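PDB 4XFK: putative branched chain amino acid ABC transporter, periplasmic amino acid-binding protein from Brucella ovis, which probably serves as the periplasmic substrate-binding component of an ABC transport system for amino acids such as leucine, isoleucine and valine. Local coordinates for residues F241-L246 with H262-P267; A139-T144 with F352-Q357; V356-K361 with G373-K378; Y160-N165 with V216-W221. The protein carries 1 engineered substitution. All blocks are in the same frame, centred on the assembly; numbering follows the deposited sequence.

Contact 1: residues F241-L246 with H262-P267; sequences FATSFL and HIVSTP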
# COMPACT_ATOMS: atom_id res chain seq x y z
N PHE A 241 -10.15 -16.72 1.77
CA PHE A 241 -8.95 -15.94 2.01
C PHE A 241 -9.30 -14.59 2.64
O PHE A 241 -10.28 -13.95 2.26
CB PHE A 241 -8.19 -15.71 0.70
CG PHE A 241 -7.51 -16.94 0.16
CD1 PHE A 241 -6.24 -17.29 0.58
CD2 PHE A 241 -8.14 -17.73 -0.78
CE1 PHE A 241 -5.62 -18.43 0.08
CE2 PHE A 241 -7.51 -18.87 -1.29
CZ PHE A 241 -6.25 -19.21 -0.86
N ALA A 242 -8.50 -14.19 3.62
CA ALA A 242 -8.59 -12.86 4.21
C ALA A 242 -7.28 -12.16 3.91
O ALA A 242 -6.22 -12.60 4.37
CB ALA A 242 -8.83 -12.96 5.71
N THR A 243 -7.35 -11.10 3.10
CA THR A 243 -6.17 -10.61 2.42
C THR A 243 -5.99 -9.11 2.53
O THR A 243 -6.91 -8.37 2.92
CB THR A 243 -6.24 -10.92 0.91
OG1 THR A 243 -7.21 -10.06 0.29
CG2 THR A 243 -6.58 -12.39 0.66
N SER A 244 -4.80 -8.67 2.12
CA SER A 244 -4.53 -7.26 1.88
C SER A 244 -4.62 -6.90 0.41
O SER A 244 -4.90 -5.74 0.10
CB SER A 244 -3.13 -6.91 2.40
OG SER A 244 -2.17 -7.88 2.01
N PHE A 245 -4.41 -7.87 -0.49
CA PHE A 245 -4.17 -7.54 -1.90
C PHE A 245 -5.02 -8.32 -2.90
O PHE A 245 -4.69 -8.36 -4.09
CB PHE A 245 -2.69 -7.73 -2.26
CG PHE A 245 -1.74 -6.93 -1.41
CD1 PHE A 245 -1.95 -5.57 -1.19
CD2 PHE A 245 -0.64 -7.53 -0.82
CE1 PHE A 245 -1.08 -4.84 -0.39
CE2 PHE A 245 0.23 -6.81 -0.03
CZ PHE A 245 0.02 -5.45 0.19
N LEU A 246 -6.15 -8.89 -2.47
CA LEU A 246 -6.94 -9.68 -3.40
C LEU A 246 -7.50 -8.86 -4.56
O LEU A 246 -7.76 -9.42 -5.63
CB LEU A 246 -8.07 -10.41 -2.69
CG LEU A 246 -8.78 -11.50 -3.50
CD1 LEU A 246 -7.83 -12.62 -3.89
CD2 LEU A 246 -9.97 -12.04 -2.74
N HIS A 262 -14.52 -14.27 -0.54
CA HIS A 262 -13.17 -13.90 -0.11
C HIS A 262 -13.14 -12.44 0.30
O HIS A 262 -14.00 -11.65 -0.11
CB HIS A 262 -12.14 -14.21 -1.19
CG HIS A 262 -12.13 -15.66 -1.57
ND1 HIS A 262 -11.47 -16.61 -0.84
CD2 HIS A 262 -12.75 -16.31 -2.58
CE1 HIS A 262 -11.66 -17.80 -1.39
NE2 HIS A 262 -12.44 -17.64 -2.45
N ILE A 263 -12.15 -12.08 1.11
CA ILE A 263 -12.17 -10.81 1.83
C ILE A 263 -10.87 -10.03 1.64
O ILE A 263 -9.78 -10.62 1.55
CB ILE A 263 -12.37 -11.06 3.36
CG1 ILE A 263 -13.55 -12.00 3.62
CG2 ILE A 263 -12.56 -9.75 4.12
CD1 ILE A 263 -14.90 -11.43 3.22
N VAL A 264 -10.98 -8.71 1.58
CA VAL A 264 -9.81 -7.84 1.53
C VAL A 264 -10.13 -6.60 2.37
O VAL A 264 -11.29 -6.21 2.49
CB VAL A 264 -9.46 -7.45 0.07
CG1 VAL A 264 -10.50 -6.51 -0.53
CG2 VAL A 264 -8.05 -6.84 -0.03
N SER A 265 -9.10 -6.01 2.99
CA SER A 265 -9.24 -4.72 3.66
C SER A 265 -8.29 -3.74 2.98
O SER A 265 -7.09 -4.03 2.85
CB SER A 265 -8.90 -4.84 5.14
OG SER A 265 -9.07 -3.58 5.76
N THR A 266 -8.83 -2.62 2.51
CA THR A 266 -8.04 -1.63 1.76
C THR A 266 -8.50 -0.21 2.12
O THR A 266 -9.53 -0.05 2.77
CB THR A 266 -8.18 -1.78 0.23
OG1 THR A 266 -9.39 -1.14 -0.19
CG2 THR A 266 -8.15 -3.23 -0.22
N PRO A 267 -7.74 0.82 1.71
CA PRO A 267 -8.17 2.19 2.02
C PRO A 267 -9.34 2.71 1.18
O PRO A 267 -9.69 3.88 1.32
CB PRO A 267 -6.92 3.03 1.70
CG PRO A 267 -5.78 2.07 1.66
CD PRO A 267 -6.35 0.78 1.19

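Contact 2: residues A139-T144 with F352-Q357; sequences AIRFKT and FPMVVQ. Engineered in segment 139-144: Arg-141 (natural residue His).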
# COMPACT_ATOMS: atom_id res chain seq x y z
N ALA A 139 0.18 -4.25 10.26
CA ALA A 139 -0.68 -4.20 11.43
C ALA A 139 -2.07 -3.67 11.09
O ALA A 139 -3.08 -4.24 11.48
CB ALA A 139 -0.04 -3.37 12.55
N ILE A 140 -2.10 -2.58 10.34
CA ILE A 140 -3.38 -2.00 9.94
C ILE A 140 -4.16 -2.97 9.05
O ILE A 140 -5.36 -3.19 9.26
CB ILE A 140 -3.17 -0.65 9.21
CG1 ILE A 140 -2.50 0.37 10.14
CG2 ILE A 140 -4.49 -0.14 8.65
CD1 ILE A 140 -2.05 1.65 9.44
N ARG A 141 -3.49 -3.55 8.05
CA ARG A 141 -4.15 -4.48 7.14
C ARG A 141 -4.82 -5.63 7.89
O ARG A 141 -5.99 -5.95 7.67
CB ARG A 141 -3.15 -5.09 6.14
CG ARG A 141 -2.62 -4.15 5.08
CD ARG A 141 -3.64 -3.76 4.03
NE ARG A 141 -2.95 -3.07 2.94
CZ ARG A 141 -3.55 -2.60 1.84
NH1 ARG A 141 -4.85 -2.76 1.67
NH2 ARG A 141 -2.83 -1.97 0.92
N PHE A 142 -4.06 -6.27 8.78
CA PHE A 142 -4.52 -7.55 9.31
C PHE A 142 -5.37 -7.46 10.56
O PHE A 142 -6.22 -8.32 10.78
CB PHE A 142 -3.41 -8.61 9.30
CG PHE A 142 -3.13 -9.06 7.91
CD1 PHE A 142 -3.88 -10.08 7.34
CD2 PHE A 142 -2.23 -8.37 7.10
CE1 PHE A 142 -3.70 -10.45 6.02
CE2 PHE A 142 -2.05 -8.72 5.77
CZ PHE A 142 -2.79 -9.75 5.23
N LYS A 143 -5.22 -6.40 11.33
CA LYS A 143 -6.18 -6.10 12.38
C LYS A 143 -7.54 -5.79 11.76
O LYS A 143 -8.56 -6.36 12.14
CB LYS A 143 -5.73 -4.88 13.19
CG LYS A 143 -6.83 -4.31 14.06
CD LYS A 143 -6.47 -2.94 14.63
CE LYS A 143 -6.59 -1.81 13.60
NZ LYS A 143 -5.33 -1.58 12.84
N THR A 144 -7.55 -4.89 10.78
CA THR A 144 -8.83 -4.49 10.19
C THR A 144 -9.53 -5.62 9.45
O THR A 144 -10.75 -5.76 9.58
CB THR A 144 -8.75 -3.20 9.31
OG1 THR A 144 -7.86 -3.41 8.21
CG2 THR A 144 -8.30 -1.99 10.12
N PHE A 352 -5.95 7.18 8.20
CA PHE A 352 -6.98 7.16 7.16
C PHE A 352 -7.93 5.99 7.44
O PHE A 352 -7.56 5.05 8.14
CB PHE A 352 -6.33 6.98 5.78
CG PHE A 352 -5.28 5.90 5.75
CD1 PHE A 352 -5.65 4.56 5.68
CD2 PHE A 352 -3.94 6.22 5.82
CE1 PHE A 352 -4.71 3.56 5.71
CE2 PHE A 352 -2.98 5.22 5.84
CZ PHE A 352 -3.37 3.89 5.78
N PRO A 353 -9.15 6.05 6.90
CA PRO A 353 -10.08 4.93 7.08
C PRO A 353 -9.70 3.68 6.29
O PRO A 353 -8.97 3.75 5.29
CB PRO A 353 -11.42 5.48 6.55
CG PRO A 353 -11.21 6.92 6.30
CD PRO A 353 -9.75 7.16 6.15
N MET A 354 -10.20 2.54 6.75
CA MET A 354 -10.03 1.26 6.07
C MET A 354 -11.40 0.63 5.82
O MET A 354 -12.29 0.70 6.65
CB MET A 354 -9.17 0.31 6.91
CG MET A 354 -7.70 0.72 6.97
SD MET A 354 -6.84 0.59 5.37
CE MET A 354 -6.66 -1.19 5.26
N VAL A 355 -11.54 0.01 4.66
CA VAL A 355 -12.80 -0.58 4.25
C VAL A 355 -12.60 -2.07 4.03
O VAL A 355 -11.78 -2.48 3.21
CB VAL A 355 -13.28 0.04 2.93
CG1 VAL A 355 -14.69 -0.43 2.60
CG2 VAL A 355 -13.22 1.53 3.02
N VAL A 356 -13.37 -2.87 4.76
CA VAL A 356 -13.32 -4.31 4.60
C VAL A 356 -14.41 -4.73 3.62
O VAL A 356 -15.55 -4.26 3.71
CB VAL A 356 -13.45 -5.05 5.94
CG1 VAL A 356 -13.03 -6.49 5.77
CG2 VAL A 356 -12.56 -4.37 6.99
N GLN A 357 -14.03 -5.59 2.67
CA GLN A 357 -14.83 -5.86 1.47
C GLN A 357 -14.90 -7.35 1.19
O GLN A 357 -13.93 -8.08 1.43
CB GLN A 357 -14.19 -5.16 0.27
CG GLN A 357 -14.07 -3.65 0.41
CD GLN A 357 -12.93 -3.08 -0.41
OE1 GLN A 357 -12.97 -3.11 -1.64
NE2 GLN A 357 -11.92 -2.54 0.26

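Contact 3: residues V356-K361 with G373-K378; sequences VQEVSK and GFLPFK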
# COMPACT_ATOMS: atom_id res chain seq x y z
N VAL A 356 -13.37 -2.87 4.76
CA VAL A 356 -13.32 -4.31 4.60
C VAL A 356 -14.41 -4.73 3.62
O VAL A 356 -15.55 -4.26 3.71
CB VAL A 356 -13.45 -5.05 5.94
CG1 VAL A 356 -13.03 -6.49 5.77
CG2 VAL A 356 -12.56 -4.37 6.99
N GLN A 357 -14.03 -5.59 2.67
CA GLN A 357 -14.83 -5.86 1.47
C GLN A 357 -14.90 -7.35 1.19
O GLN A 357 -13.93 -8.08 1.43
CB GLN A 357 -14.19 -5.16 0.27
CG GLN A 357 -14.07 -3.65 0.41
CD GLN A 357 -12.93 -3.08 -0.41
OE1 GLN A 357 -12.97 -3.11 -1.64
NE2 GLN A 357 -11.92 -2.54 0.26
N GLU A 358 -16.04 -7.79 0.65
CA GLU A 358 -16.23 -9.19 0.28
C GLU A 358 -16.45 -9.32 -1.22
O GLU A 358 -17.03 -8.43 -1.85
CB GLU A 358 -17.43 -9.77 1.03
CG GLU A 358 -18.76 -9.09 0.70
CD GLU A 358 -19.92 -9.67 1.47
OE1 GLU A 358 -20.28 -10.83 1.20
OE2 GLU A 358 -20.48 -8.96 2.33
N VAL A 359 -16.00 -10.43 -1.80
CA VAL A 359 -16.26 -10.68 -3.21
C VAL A 359 -17.72 -11.14 -3.37
O VAL A 359 -18.14 -12.12 -2.75
CB VAL A 359 -15.30 -11.73 -3.78
CG1 VAL A 359 -15.60 -11.98 -5.25
CG2 VAL A 359 -13.85 -11.28 -3.58
N SER A 360 -18.48 -10.41 -4.19
CA SER A 360 -19.92 -10.58 -4.25
C SER A 360 -20.46 -10.12 -5.59
O SER A 360 -19.94 -9.19 -6.20
CB SER A 360 -20.59 -9.76 -3.14
OG SER A 360 -22.00 -9.76 -3.28
N LYS A 361 -21.53 -10.78 -6.05
CA LYS A 361 -22.20 -10.35 -7.28
C LYS A 361 -22.92 -9.03 -7.06
O LYS A 361 -23.32 -8.37 -8.03
CB LYS A 361 -23.20 -11.41 -7.74
CG LYS A 361 -22.57 -12.65 -8.32
CD LYS A 361 -23.65 -13.57 -8.86
CE LYS A 361 -23.05 -14.81 -9.49
NZ LYS A 361 -24.13 -15.63 -10.09
N GLY A 373 -17.55 -8.50 -7.86
CA GLY A 373 -16.63 -7.43 -7.52
C GLY A 373 -16.50 -7.33 -6.02
O GLY A 373 -17.04 -8.15 -5.28
N PHE A 374 -15.81 -6.29 -5.57
CA PHE A 374 -15.60 -6.07 -4.15
C PHE A 374 -16.70 -5.19 -3.58
O PHE A 374 -16.91 -4.07 -4.02
CB PHE A 374 -14.20 -5.49 -3.93
CG PHE A 374 -13.13 -6.49 -4.23
CD1 PHE A 374 -12.61 -6.62 -5.51
CD2 PHE A 374 -12.67 -7.36 -3.24
CE1 PHE A 374 -11.63 -7.58 -5.79
CE2 PHE A 374 -11.70 -8.31 -3.52
CZ PHE A 374 -11.18 -8.41 -4.80
N LEU A 375 -17.42 -5.74 -2.61
CA LEU A 375 -18.55 -5.06 -1.98
C LEU A 375 -18.14 -4.71 -0.56
O LEU A 375 -17.76 -5.59 0.22
CB LEU A 375 -19.75 -6.01 -1.94
CG LEU A 375 -21.03 -5.46 -1.30
CD1 LEU A 375 -21.74 -4.53 -2.26
CD2 LEU A 375 -21.96 -6.60 -0.86
N PRO A 376 -18.20 -3.41 -0.20
CA PRO A 376 -17.80 -3.01 1.15
C PRO A 376 -18.84 -3.42 2.19
O PRO A 376 -20.04 -3.34 1.91
CB PRO A 376 -17.74 -1.48 1.05
CG PRO A 376 -18.73 -1.13 -0.02
CD PRO A 376 -18.72 -2.28 -1.00
N PHE A 377 -18.39 -3.86 3.37
CA PHE A 377 -19.34 -4.18 4.44
C PHE A 377 -19.01 -3.57 5.80
O PHE A 377 -19.83 -3.62 6.72
CB PHE A 377 -19.56 -5.70 4.56
CG PHE A 377 -18.34 -6.49 4.96
CD1 PHE A 377 -17.97 -6.60 6.29
CD2 PHE A 377 -17.59 -7.15 3.99
CE1 PHE A 377 -16.85 -7.34 6.65
CE2 PHE A 377 -16.47 -7.88 4.36
CZ PHE A 377 -16.11 -7.99 5.69
N LYS A 378 -17.82 -2.99 5.94
CA LYS A 378 -17.42 -2.34 7.19
C LYS A 378 -16.34 -1.30 6.91
O LYS A 378 -15.36 -1.59 6.24
CB LYS A 378 -16.89 -3.37 8.20
CG LYS A 378 -16.32 -2.76 9.48
CD LYS A 378 -17.39 -2.05 10.30
CE LYS A 378 -16.82 -1.48 11.59
NZ LYS A 378 -17.84 -0.73 12.38

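Contact 4: residues Y160-N165 with V216-W221; sequences YSINQN and VFTGNW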
# COMPACT_ATOMS: atom_id res chain seq x y z
N TYR A 160 -5.54 -20.39 8.90
CA TYR A 160 -4.22 -20.72 8.37
C TYR A 160 -3.55 -19.39 8.01
O TYR A 160 -4.23 -18.43 7.66
CB TYR A 160 -4.36 -21.59 7.12
CG TYR A 160 -3.10 -22.32 6.70
CD1 TYR A 160 -2.11 -21.67 5.98
CD2 TYR A 160 -2.92 -23.66 7.00
CE1 TYR A 160 -0.95 -22.34 5.60
CE2 TYR A 160 -1.78 -24.33 6.63
CZ TYR A 160 -0.80 -23.67 5.93
OH TYR A 160 0.33 -24.36 5.56
N SER A 161 -2.22 -19.34 8.10
CA SER A 161 -1.46 -18.18 7.65
C SER A 161 -0.47 -18.62 6.58
O SER A 161 0.34 -19.50 6.82
CB SER A 161 -0.70 -17.55 8.83
OG SER A 161 0.18 -16.53 8.41
N ILE A 162 -0.53 -18.01 5.40
CA ILE A 162 0.43 -18.32 4.34
C ILE A 162 0.99 -17.02 3.77
O ILE A 162 0.24 -16.16 3.32
CB ILE A 162 -0.17 -19.24 3.24
CG1 ILE A 162 0.89 -19.58 2.18
CG2 ILE A 162 -1.43 -18.63 2.62
CD1 ILE A 162 0.50 -20.72 1.26
N ASN A 163 2.31 -16.86 3.81
CA ASN A 163 2.95 -15.62 3.39
C ASN A 163 4.31 -15.84 2.75
O ASN A 163 4.89 -16.92 2.85
CB ASN A 163 3.09 -14.64 4.57
CG ASN A 163 1.75 -14.23 5.14
OD1 ASN A 163 1.06 -13.38 4.58
ND2 ASN A 163 1.37 -14.85 6.25
N GLN A 164 4.78 -14.79 2.09
CA GLN A 164 6.07 -14.75 1.43
C GLN A 164 7.20 -14.55 2.43
O GLN A 164 7.09 -13.74 3.36
CB GLN A 164 6.08 -13.61 0.42
CG GLN A 164 5.04 -13.75 -0.70
CD GLN A 164 4.69 -12.43 -1.35
OE1 GLN A 164 4.73 -12.30 -2.58
NE2 GLN A 164 4.32 -11.46 -0.54
N ASN A 165 8.30 -15.27 2.23
CA ASN A 165 9.41 -15.19 3.17
C ASN A 165 10.33 -14.00 2.89
O ASN A 165 11.45 -14.16 2.39
CB ASN A 165 10.19 -16.51 3.21
CG ASN A 165 10.88 -16.73 4.55
OD1 ASN A 165 11.19 -15.77 5.26
ND2 ASN A 165 11.11 -17.99 4.90
N VAL A 216 -8.09 -18.23 5.54
CA VAL A 216 -6.67 -18.26 5.20
C VAL A 216 -6.17 -16.82 5.12
O VAL A 216 -6.52 -16.09 4.19
CB VAL A 216 -6.41 -18.96 3.86
CG1 VAL A 216 -4.92 -18.97 3.55
CG2 VAL A 216 -6.99 -20.38 3.88
N PHE A 217 -5.37 -16.40 6.09
CA PHE A 217 -4.79 -15.06 6.06
C PHE A 217 -3.56 -15.04 5.18
O PHE A 217 -2.67 -15.88 5.34
CB PHE A 217 -4.38 -14.62 7.47
CG PHE A 217 -5.54 -14.34 8.39
CD1 PHE A 217 -6.30 -13.19 8.26
CD2 PHE A 217 -5.85 -15.23 9.42
CE1 PHE A 217 -7.35 -12.93 9.12
CE2 PHE A 217 -6.90 -14.97 10.27
CZ PHE A 217 -7.65 -13.82 10.13
N THR A 218 -3.49 -14.08 4.26
CA THR A 218 -2.31 -13.96 3.43
C THR A 218 -2.08 -12.54 2.95
O THR A 218 -3.02 -11.85 2.52
CB THR A 218 -2.35 -14.93 2.21
OG1 THR A 218 -1.15 -14.76 1.44
CG2 THR A 218 -3.55 -14.68 1.31
N GLY A 219 -0.82 -12.11 3.01
CA GLY A 219 -0.38 -10.86 2.41
C GLY A 219 0.21 -11.04 1.02
O GLY A 219 0.86 -10.13 0.51
N ASN A 220 -0.01 -12.19 0.40
CA ASN A 220 0.57 -12.45 -0.92
C ASN A 220 0.04 -11.49 -1.98
O ASN A 220 -1.05 -10.94 -1.85
CB ASN A 220 0.33 -13.90 -1.35
CG ASN A 220 1.17 -14.90 -0.57
OD1 ASN A 220 1.80 -14.55 0.43
ND2 ASN A 220 1.20 -16.13 -1.05
N TRP A 221 0.84 -11.30 -3.02
CA TRP A 221 0.46 -10.45 -4.14
C TRP A 221 1.22 -10.92 -5.36
O TRP A 221 2.05 -11.84 -5.27
CB TRP A 221 0.79 -8.98 -3.83
CG TRP A 221 2.21 -8.72 -3.42
CD1 TRP A 221 2.77 -9.00 -2.21
CD2 TRP A 221 3.24 -8.10 -4.21
NE1 TRP A 221 4.09 -8.60 -2.19
CE2 TRP A 221 4.40 -8.05 -3.41
CE3 TRP A 221 3.29 -7.58 -5.51
CZ2 TRP A 221 5.59 -7.50 -3.86
CZ3 TRP A 221 4.48 -7.04 -5.96
CH2 TRP A 221 5.62 -7.00 -5.14
O HOH W 1 3.08 -12.42 1.87

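Contact 1: residues F241-L246 with H262-P267
Ile-263 O is gripped twice by Thr-243. Thr-243 N reaches it at 2.9 Å from above the carbonyl plane, and Thr-243 OG1 donates to the same Ile-263 O at 2.9 Å. OG1 lies between its own backbone N and carbonyl carbon (chi1 73°), where it also accepts from Leu-246 N at 3.2 Å. This ST motif lies where the strand ends and the chain turns. Two more backbone bonds, Ile-263 N to Phe-241 O and Ser-265 N to Thr-243 O, complete a parallel ladder. A side chain extends it: Phe-241 N donates to His-262 ND1 at 2.9 Å, in the imidazole plane and nearly straight (167°). ND1 is thus an acceptor, and NE2 makes a weak hydrogen bond to Ile-258 O, consistent with a proton on NE2.

The aromatic pair lies side by side. His-262 ND1 sits at the edge of the Phe-241 ring, 3.5 Å from Phe-241 CD2, and the planes are oblique at 35°.

Among the van der Waals contacts, Leu-246 CD2 meets His-262 CB at 3.4 Å. The Val-264 methyl CG2 packs against two oxygens, Thr-243 OG1 at 3.3 Å and Ser-244 O.

The two strands belong to a beta-alpha-beta unit with helix 251-255. Strand 215-218 flanks the pair next to 240-243, and strand 350-360 runs antiparallel beside 263-266. Phe-241 packs on helix 223-235, while Ala-242 and Ile-263 meet helix 138-152.

Contact 2: residues A139-T144 with F352-Q357
Met-354 folds toward Ile-140 and Thr-144. Its CG is anti to the carbonyl carbon (chi1 -71°), and bends at chi2 (-67°) and chi3 (-75°) then place SD and CE. Here helix 138-152 lies against one face of the mixed sheet in a lobe of the periplasmic binding protein fold. Met-354 crosses its helix partners at about a right angle. Ile-140 CG2 rests on Met-354 CG at 3.7 Å. Thr-144 straddles the base and tip of the methionine: its CG2 is 4.0 Å from Met-354 CB, and its OG1 is 3.9 Å from Met-354 CE. Ile-140 CD1 reaches Phe-352 CZ more loosely, at 4.5 Å.

The engineered Arg-141 brings its CD within 4.2 Å of Met-354 CE. Its NE forms a salt bridge with Glu-118, which follows strand 111-114 of the other sheet, and its NH1 bonds to Ser-265 O.

No hydrogen bond crosses between the two segments. The buried hydroxyl of Thr-144 is satisfied by its own helix and by Ser-265 OG. Thr-144 OG1 donates to Ile-140 O at 2.7 Å, and Thr-144 N reaches that carbonyl from the opposite face of its plane. Farther along the strand, Val-356 CG2 touches Thr-144 O at 3.5 Å.

Contact 3: residues V356-K361 with G373-K378
The Phe-377 ring has Val-356 O over one face, 3.5 Å above the plane of the Phe-377 ring and offset toward its rim. Glu-358 N stands at the ring edge, near its plane. CG of Phe-377 sits between the backbone N and the carbonyl carbon (chi1 64°). The ring lies against Val-356 and Glu-358 of the neighbouring strand. There Phe-377 CZ presses on Val-356 CG1 at 3.4 Å. The Glu-358 carboxylate is perpendicular to the ring (90°), with Glu-358 OE2 3.8 Å from Phe-377 CD2. Lys-152 makes a cation-pi contact with the same ring and a long, weak ion pair with Glu-358.

Phe-374 lies on the other face of the sheet. It runs alongside Val-359, whose CG2 meets Phe-374 CE2 at 3.7 Å. Gln-357 crosses it at about a right angle, with amide and ring planes 75° apart. Gln-357 OE1 touches Phe-374 CB at 3.5 Å and accepts a hydrogen bond from Asn-269 ND2.

The strands form an antiparallel pair broken by a classic beta bulge. Phe-377 and Lys-378 both face Val-356. Val-356 O accepts from Phe-377 N at 2.9 Å and weakly from Lys-378 N at 3.4 Å, while Val-356 N donates to Lys-378 O. Past the bulge the ladder is regular. Glu-358 and Leu-375 exchange two backbone bonds, as do Ser-360 and Gly-373. Leu-375 CB and CD2 pack against Ser-360 CB, and Leu-375 CD2 lies 4.0 Å from Ser-360 OG, which bonds to Lys-362 N.

Contact 4: residues Y160-N165 with V216-W221
Thr-218 OG1 donates to Ile-162 O at 2.7 Å, the shortest bond of the contact. The hydroxyl is anti to its backbone N (chi1 -180°) and also accepts from Asn-220 N at 3.0 Å, forming an ST turn. Next to it, Asn-163 OD1 takes Gly-219 N at 2.8 Å in a nearly straight bond (167°). These side chains carry on the parallel ladder that Phe-217 N to Tyr-160 O and Ile-162 N to Phe-217 O begin. A water bridges the segments farther along. It accepts from Gln-164 N and donates to Asn-220 OD1, both at 2.9 Å. Asn-220 ND2 is held by Asp-224 O and His-193 NE2.

Ile-162 CG2 is 3.6 Å from Val-216 CG1 and also touches Thr-218 CB. Gln-164 crosses Trp-221 at about a right angle, its amide plane turned 89° from the indole. Trp-221 NE1 bonds to Tyr-166 OH. An acetate, probably from the crystallisation liquor, lies about 4 Å from the tryptophan side chain.

Strand 158-164 runs between strands 186-193 and 215-218, all parallel. Helix 167-184 covers the face of Ser-161 and Phe-217, and strand 240-243 borders 215-218 on its far side.

All four contacts belong to the same mixed sheet. Contacts 1 and 4 are buried parallel pairs joined edge to edge: strand 240-243 bonds to 215-218 through Ala-242. Both add side-chain hydrogen bonds to the ladder near the strand ends. Contact 3 lies farther from the centre of the chain. Its antiparallel, bulged pair is only partly buried, and its aromatic rings lie on both faces. Contact 2, also buried, differs in kind: mainly apolar packing of a helix on the sheet. It shares Val-356 and Gln-357 with contact 3. Ser-265 OG to Thr-144 OG1 ties it to contact 1, and Phe-142 packs on Phe-217 and Thr-218 of contact 4.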